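Alternansucrase (Leuconostoc mesenteroides, PDB 6HVG) is a multidomain glycoside hydrolase family 70 protein that joins a calcium-binding TIM-barrel-type region to choline-binding-type, putative cell-wall-binding repeats. Local coordinates at residues 530-536 with 576-580; 570-576 with 1175-1180. All coordinates share one frame; numbering follows the deposited sequence.

Contact 1: residues 530-536 with 576-580; sequences LQGGFLA and FLLAN
The turn from helix 528-531 into strand 534-537, an inner strand of a six-stranded antiparallel sheet, receives the irregular segment 576-580 through F534 and Q531. The methylene CB of F576 sits over the centre of the F534 ring, a CH-pi contact with CB 3.4 Å from the ring centroid. Beyond it the two side chains run antiparallel alongside each other, their ring planes 32° apart, and the F576 ring runs on until its CZ reaches the methyl CB of A536 at 3.9 Å. The far edge of the F534 ring carries a polar neighbour: L577 O lies in the ring plane, 3.4 Å from F534 CZ. One hydrogen bond crosses the contact, from A579 N to Q531 OE1 at 2.9 Å. It is practically straight (178° at the hydrogen) and lies in the amide plane on a lone pair of OE1. The Q531 chain is extended beyond CG (chi2 -177°), which carries the amide across L578 to this backbone N-H, while its NE2 donates to M1099 O, so both ends of the amide are held. Next to it the L530 side chain lies roughly perpendicular to that of L578, with L530 CD1 3.6 Å from L578 CD2. The contact thus lays the loop that carries the chain into strand 580-582 over the helix-strand junction leading into 534-537, which runs between strands 1248-1252 and 1166-1175 of the antiparallel sheet.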
loop_
_atom_site.group_PDB
_atom_site.type_symbol
_atom_site.label_atom_id
_atom_site.label_comp_id
_atom_site.label_asym_id
_atom_site.label_seq_id
_atom_site.Cartn_x
_atom_site.Cartn_y
_atom_site.Cartn_z
ATOM N N LEU A 530 2.236 -1.239 1.539
ATOM C CA LEU A 530 3.602 -0.971 1.125
ATOM C C LEU A 530 4.538 -2.128 1.429
ATOM O O LEU A 530 5.285 -2.558 0.554
ATOM C CB LEU A 530 4.117 0.303 1.780
ATOM C CG LEU A 530 3.328 1.595 1.573
ATOM C CD1 LEU A 530 4.096 2.741 2.208
ATOM C CD2 LEU A 530 3.117 1.892 0.103
ATOM N N GLN A 531 4.488 -2.632 2.663
ATOM C CA GLN A 531 5.411 -3.677 3.107
ATOM C C GLN A 531 4.819 -4.937 3.749
ATOM O O GLN A 531 5.567 -5.836 4.151
ATOM C CB GLN A 531 6.423 -3.043 4.049
ATOM C CG GLN A 531 7.508 -2.285 3.320
ATOM C CD GLN A 531 8.527 -1.738 4.264
ATOM O OE1 GLN A 531 8.182 -1.111 5.246
ATOM N NE2 GLN A 531 9.791 -1.976 3.974
ATOM N N GLY A 532 3.501 -5.015 3.851
ATOM C CA GLY A 532 2.866 -6.237 4.280
ATOM C C GLY A 532 2.401 -6.320 5.723
ATOM O O GLY A 532 1.789 -7.312 6.096
ATOM N N GLY A 533 2.680 -5.301 6.536
ATOM C CA GLY A 533 2.130 -5.252 7.902
ATOM C C GLY A 533 3.111 -4.747 8.943
ATOM O O GLY A 533 4.308 -4.752 8.721
ATOM N N PHE A 534 2.600 -4.327 10.091
ATOM C CA PHE A 534 3.430 -3.715 11.118
ATOM C C PHE A 534 3.356 -4.404 12.466
ATOM O O PHE A 534 2.316 -4.976 12.827
ATOM C CB PHE A 534 2.997 -2.277 11.354
ATOM C CG PHE A 534 2.955 -1.446 10.123
ATOM C CD1 PHE A 534 4.122 -1.035 9.503
ATOM C CD2 PHE A 534 1.756 -1.061 9.597
ATOM C CE1 PHE A 534 4.085 -0.272 8.361
ATOM C CE2 PHE A 534 1.713 -0.278 8.465
ATOM C CZ PHE A 534 2.880 0.121 7.854
ATOM N N LEU A 535 4.447 -4.250 13.222
ATOM C CA LEU A 535 4.559 -4.675 14.600
ATOM C C LEU A 535 4.817 -3.463 15.482
ATOM O O LEU A 535 5.709 -2.686 15.201
ATOM C CB LEU A 535 5.735 -5.613 14.765
ATOM C CG LEU A 535 5.659 -6.936 14.011
ATOM C CD1 LEU A 535 6.948 -7.726 14.213
ATOM C CD2 LEU A 535 4.464 -7.721 14.484
ATOM N N ALA A 536 4.023 -3.288 16.539
ATOM C CA ALA A 536 4.271 -2.217 17.490
ATOM C C ALA A 536 5.060 -2.779 18.672
ATOM O O ALA A 536 4.662 -3.773 19.263
ATOM C CB ALA A 536 2.972 -1.616 17.965
ATOM N N PHE A 576 2.407 4.261 11.547
ATOM C CA PHE A 576 3.291 3.328 10.851
ATOM C C PHE A 576 3.146 3.467 9.370
ATOM O O PHE A 576 2.040 3.440 8.863
ATOM C CB PHE A 576 2.979 1.899 11.271
ATOM C CG PHE A 576 3.226 1.648 12.719
ATOM C CD1 PHE A 576 4.470 1.288 13.164
ATOM C CD2 PHE A 576 2.226 1.844 13.628
ATOM C CE1 PHE A 576 4.713 1.089 14.511
ATOM C CE2 PHE A 576 2.443 1.642 14.963
ATOM C CZ PHE A 576 3.693 1.267 15.411
ATOM N N LEU A 577 4.280 3.638 8.701
ATOM C CA LEU A 577 4.313 3.898 7.288
ATOM C C LEU A 577 5.281 2.941 6.651
ATOM O O LEU A 577 4.873 2.048 5.905
ATOM C CB LEU A 577 4.709 5.371 7.043
ATOM C CG LEU A 577 4.952 5.851 5.602
ATOM C CD1 LEU A 577 3.716 5.672 4.734
ATOM C CD2 LEU A 577 5.350 7.311 5.665
ATOM N N LEU A 578 6.571 3.114 6.931
ATOM C CA LEU A 578 7.612 2.285 6.305
ATOM C C LEU A 578 8.713 2.011 7.278
ATOM O O LEU A 578 9.009 2.829 8.157
ATOM C CB LEU A 578 8.209 2.979 5.068
ATOM C CG LEU A 578 7.336 3.032 3.804
ATOM C CD1 LEU A 578 7.728 4.175 2.879
ATOM C CD2 LEU A 578 7.431 1.735 3.021
ATOM N N ALA A 579 9.343 0.862 7.093
ATOM C CA ALA A 579 10.588 0.494 7.758
ATOM C C ALA A 579 10.495 0.578 9.269
ATOM O O ALA A 579 9.498 0.115 9.855
ATOM C CB ALA A 579 11.764 1.307 7.223
ATOM N N ASN A 580 11.540 1.098 9.915
ATOM C CA ASN A 580 11.546 1.226 11.352
ATOM C C ASN A 580 10.980 2.557 11.725
ATOM O O ASN A 580 11.578 3.570 11.427
ATOM C CB ASN A 580 12.957 1.139 11.892
ATOM C CG ASN A 580 13.562 -0.227 11.709
ATOM O OD1 ASN A 580 13.296 -1.152 12.494
ATOM N ND2 ASN A 580 14.365 -0.366 10.698
#

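Contact 2: residues 570-576 with 1175-1180; sequences DGKGSEF and VDERGN. With CA (calcium ion), chain C.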
loop_
_atom_site.group_PDB
_atom_site.type_symbol
_atom_site.label_atom_id
_atom_site.label_comp_id
_atom_site.label_asym_id
_atom_site.label_seq_id
_atom_site.Cartn_x
_atom_site.Cartn_y
_atom_site.Cartn_z
ATOM N N ASP A 570 -10.984 6.920 13.629
ATOM C CA ASP A 570 -10.070 6.938 12.476
ATOM C C ASP A 570 -9.228 8.214 12.408
ATOM O O ASP A 570 -8.295 8.298 11.617
ATOM C CB ASP A 570 -10.835 6.717 11.168
ATOM C CG ASP A 570 -10.994 5.237 10.820
ATOM O OD1 ASP A 570 -10.360 4.374 11.467
ATOM O OD2 ASP A 570 -11.758 4.937 9.884
ATOM N N GLY A 571 -9.556 9.199 13.246
ATOM C CA GLY A 571 -8.742 10.394 13.405
ATOM C C GLY A 571 -7.430 10.183 14.132
ATOM O O GLY A 571 -6.626 11.093 14.249
ATOM N N LYS A 572 -7.211 8.999 14.670
ATOM C CA LYS A 572 -5.892 8.661 15.172
ATOM C C LYS A 572 -4.992 8.516 13.975
ATOM O O LYS A 572 -5.373 7.900 12.972
ATOM C CB LYS A 572 -5.904 7.344 15.954
ATOM C CG LYS A 572 -4.593 7.047 16.659
ATOM C CD LYS A 572 -4.546 5.615 17.185
ATOM C CE LYS A 572 -3.371 5.418 18.120
ATOM N NZ LYS A 572 -3.295 4.014 18.526
ATOM N N GLY A 573 -3.790 9.055 14.091
ATOM C CA GLY A 573 -2.858 9.058 12.982
ATOM C C GLY A 573 -2.324 7.689 12.643
ATOM O O GLY A 573 -2.166 6.842 13.526
ATOM N N SER A 574 -2.038 7.476 11.363
ATOM C CA SER A 574 -1.383 6.275 10.904
ATOM C C SER A 574 0.102 6.453 11.160
ATOM O O SER A 574 0.812 6.945 10.303
ATOM C CB SER A 574 -1.649 6.087 9.412
ATOM O OG SER A 574 -3.037 6.255 9.134
ATOM N N GLU A 575 0.548 6.059 12.351
ATOM C CA GLU A 575 1.910 6.252 12.801
ATOM C C GLU A 575 2.877 5.406 12.017
ATOM O O GLU A 575 4.036 5.793 11.820
ATOM C CB GLU A 575 2.013 5.895 14.283
ATOM C CG GLU A 575 3.371 6.167 14.952
ATOM C CD GLU A 575 3.811 7.618 14.927
ATOM O OE1 GLU A 575 3.225 8.440 15.686
ATOM O OE2 GLU A 575 4.757 7.911 14.146
ATOM N N PHE A 576 2.407 4.261 11.547
ATOM C CA PHE A 576 3.291 3.328 10.851
ATOM C C PHE A 576 3.146 3.467 9.370
ATOM O O PHE A 576 2.040 3.440 8.863
ATOM C CB PHE A 576 2.979 1.899 11.271
ATOM C CG PHE A 576 3.226 1.648 12.719
ATOM C CD1 PHE A 576 4.470 1.288 13.164
ATOM C CD2 PHE A 576 2.226 1.844 13.628
ATOM C CE1 PHE A 576 4.713 1.089 14.511
ATOM C CE2 PHE A 576 2.443 1.642 14.963
ATOM C CZ PHE A 576 3.693 1.267 15.411
ATOM N N VAL A 1175 -0.009 -4.997 14.382
ATOM C CA VAL A 1175 -0.866 -3.808 14.349
ATOM C C VAL A 1175 -1.063 -3.318 12.943
ATOM O O VAL A 1175 -0.276 -3.644 12.042
ATOM C CB VAL A 1175 -0.256 -2.635 15.122
ATOM C CG1 VAL A 1175 -0.273 -2.899 16.608
ATOM C CG2 VAL A 1175 1.165 -2.366 14.653
ATOM N N ASP A 1176 -2.116 -2.517 12.779
ATOM C CA ASP A 1176 -2.393 -1.817 11.523
ATOM C C ASP A 1176 -1.701 -0.461 11.531
ATOM O O ASP A 1176 -0.989 -0.129 12.485
ATOM C CB ASP A 1176 -3.903 -1.698 11.270
ATOM C CG ASP A 1176 -4.638 -0.850 12.304
ATOM O OD1 ASP A 1176 -4.019 -0.049 13.027
ATOM O OD2 ASP A 1176 -5.877 -0.947 12.375
ATOM N N GLU A 1177 -1.864 0.310 10.466
ATOM C CA GLU A 1177 -1.124 1.572 10.341
ATOM C C GLU A 1177 -1.296 2.525 11.515
ATOM O O GLU A 1177 -0.373 3.276 11.829
ATOM C CB GLU A 1177 -1.512 2.278 9.057
ATOM C CG GLU A 1177 -2.939 2.807 9.051
ATOM C CD GLU A 1177 -3.382 3.176 7.662
ATOM O OE1 GLU A 1177 -3.460 2.275 6.806
ATOM O OE2 GLU A 1177 -3.614 4.360 7.436
ATOM N N ARG A 1178 -2.451 2.471 12.177
ATOM C CA ARG A 1178 -2.713 3.301 13.364
ATOM C C ARG A 1178 -2.205 2.725 14.684
ATOM O O ARG A 1178 -2.442 3.305 15.749
ATOM C CB ARG A 1178 -4.216 3.572 13.507
ATOM C CG ARG A 1178 -4.799 4.430 12.398
ATOM C CD ARG A 1178 -6.274 4.674 12.601
ATOM N NE ARG A 1178 -6.799 5.610 11.626
ATOM C CZ ARG A 1178 -7.063 5.320 10.352
ATOM N NH1 ARG A 1178 -6.851 4.100 9.868
ATOM N NH2 ARG A 1178 -7.520 6.274 9.538
ATOM N N GLY A 1179 -1.543 1.583 14.641
ATOM C CA GLY A 1179 -1.049 0.964 15.867
ATOM C C GLY A 1179 -2.115 0.274 16.712
ATOM O O GLY A 1179 -1.935 0.069 17.891
ATOM N N ASN A 1180 -3.223 -0.086 16.089
ATOM C CA ASN A 1180 -4.276 -0.833 16.735
ATOM C C ASN A 1180 -4.105 -2.285 16.424
ATOM O O ASN A 1180 -3.833 -2.676 15.296
ATOM C CB ASN A 1180 -5.644 -0.386 16.251
ATOM C CG ASN A 1180 -5.969 1.017 16.686
ATOM O OD1 ASN A 1180 -5.581 1.440 17.776
ATOM N ND2 ASN A 1180 -6.680 1.756 15.829
HETATM CA CA CA C . 5.627 7.153 12.435
HETATM O O HOH W 1 7.627 8.187 13.174
#
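A mainly polar loop-to-turn contact joins segment 570-576, which contributes E575 to the calcium site, with the type I beta turn D1176-G1179 that follows strand 1166-1175. R1178 and D570 meet at its outer end. Both NE and NH2 of R1178 donate side-on to the main-chain D570 O, with NH2 at 3.0 Å lying on a lone pair and NE approaching from above the carbonyl plane; NE also makes a weak bond to K572 O. The D570 carboxylate stacks over the guanidinium, planes 27° apart, with OD1 3.6 Å from R1178 CZ. OD1 faces the flat side of the guanidinium and none of the R1178 N-H groups points at it, so the long salt bridge rests on charge alone; S574 OG lies over the opposite face. The fully extended K572 chain (chi1 -172°) reaches across the turn, and its NZ donates to R1178 O at 3.0 Å. S574 OG donates to E1177 OE2 at 2.6 Å, on the anti lone pair of that carboxylate oxygen, while E1177 OE1 accepts from L527 N. At the inner end F576 N donates to E1177 O at 3.0 Å, nearly straight at 170°, and the same oxygen lies at the edge of the F576 ring. The adjoining E575 binds calcium through its main-chain O and through OE2 at 2.1 Å, with D581, N625 and D1159 completing the protein ligands. Two basic side chains thus grip carbonyl oxygens of the facing segments. F576 N shares a peptide group with the calcium-binding E575 O, so its bond to E1177 O would help orient that carbonyl, and the metal would be expected to polarise the N-H.

Contacts 1 and 2 lie side by side within the family 70 range, their centres about 11 Å apart, and share F576. Their segments alternate along the chain in the order 530-536, 570-576, 576-580 and 1175-1180. Strand 534-537 pairs antiparallel with strand 1166-1175 in the six-stranded sheet, and a probable hydrogen bond from V1175 N to F534 O, 2.8 Å long, connects the two contacts directly. The continuous run 570-580 therefore meets the turn after one strand and the beginning of its neighbour, then enters strand 580-582 of the same sheet. Sequence positions some 600 residues apart are thereby brought together beside the calcium site.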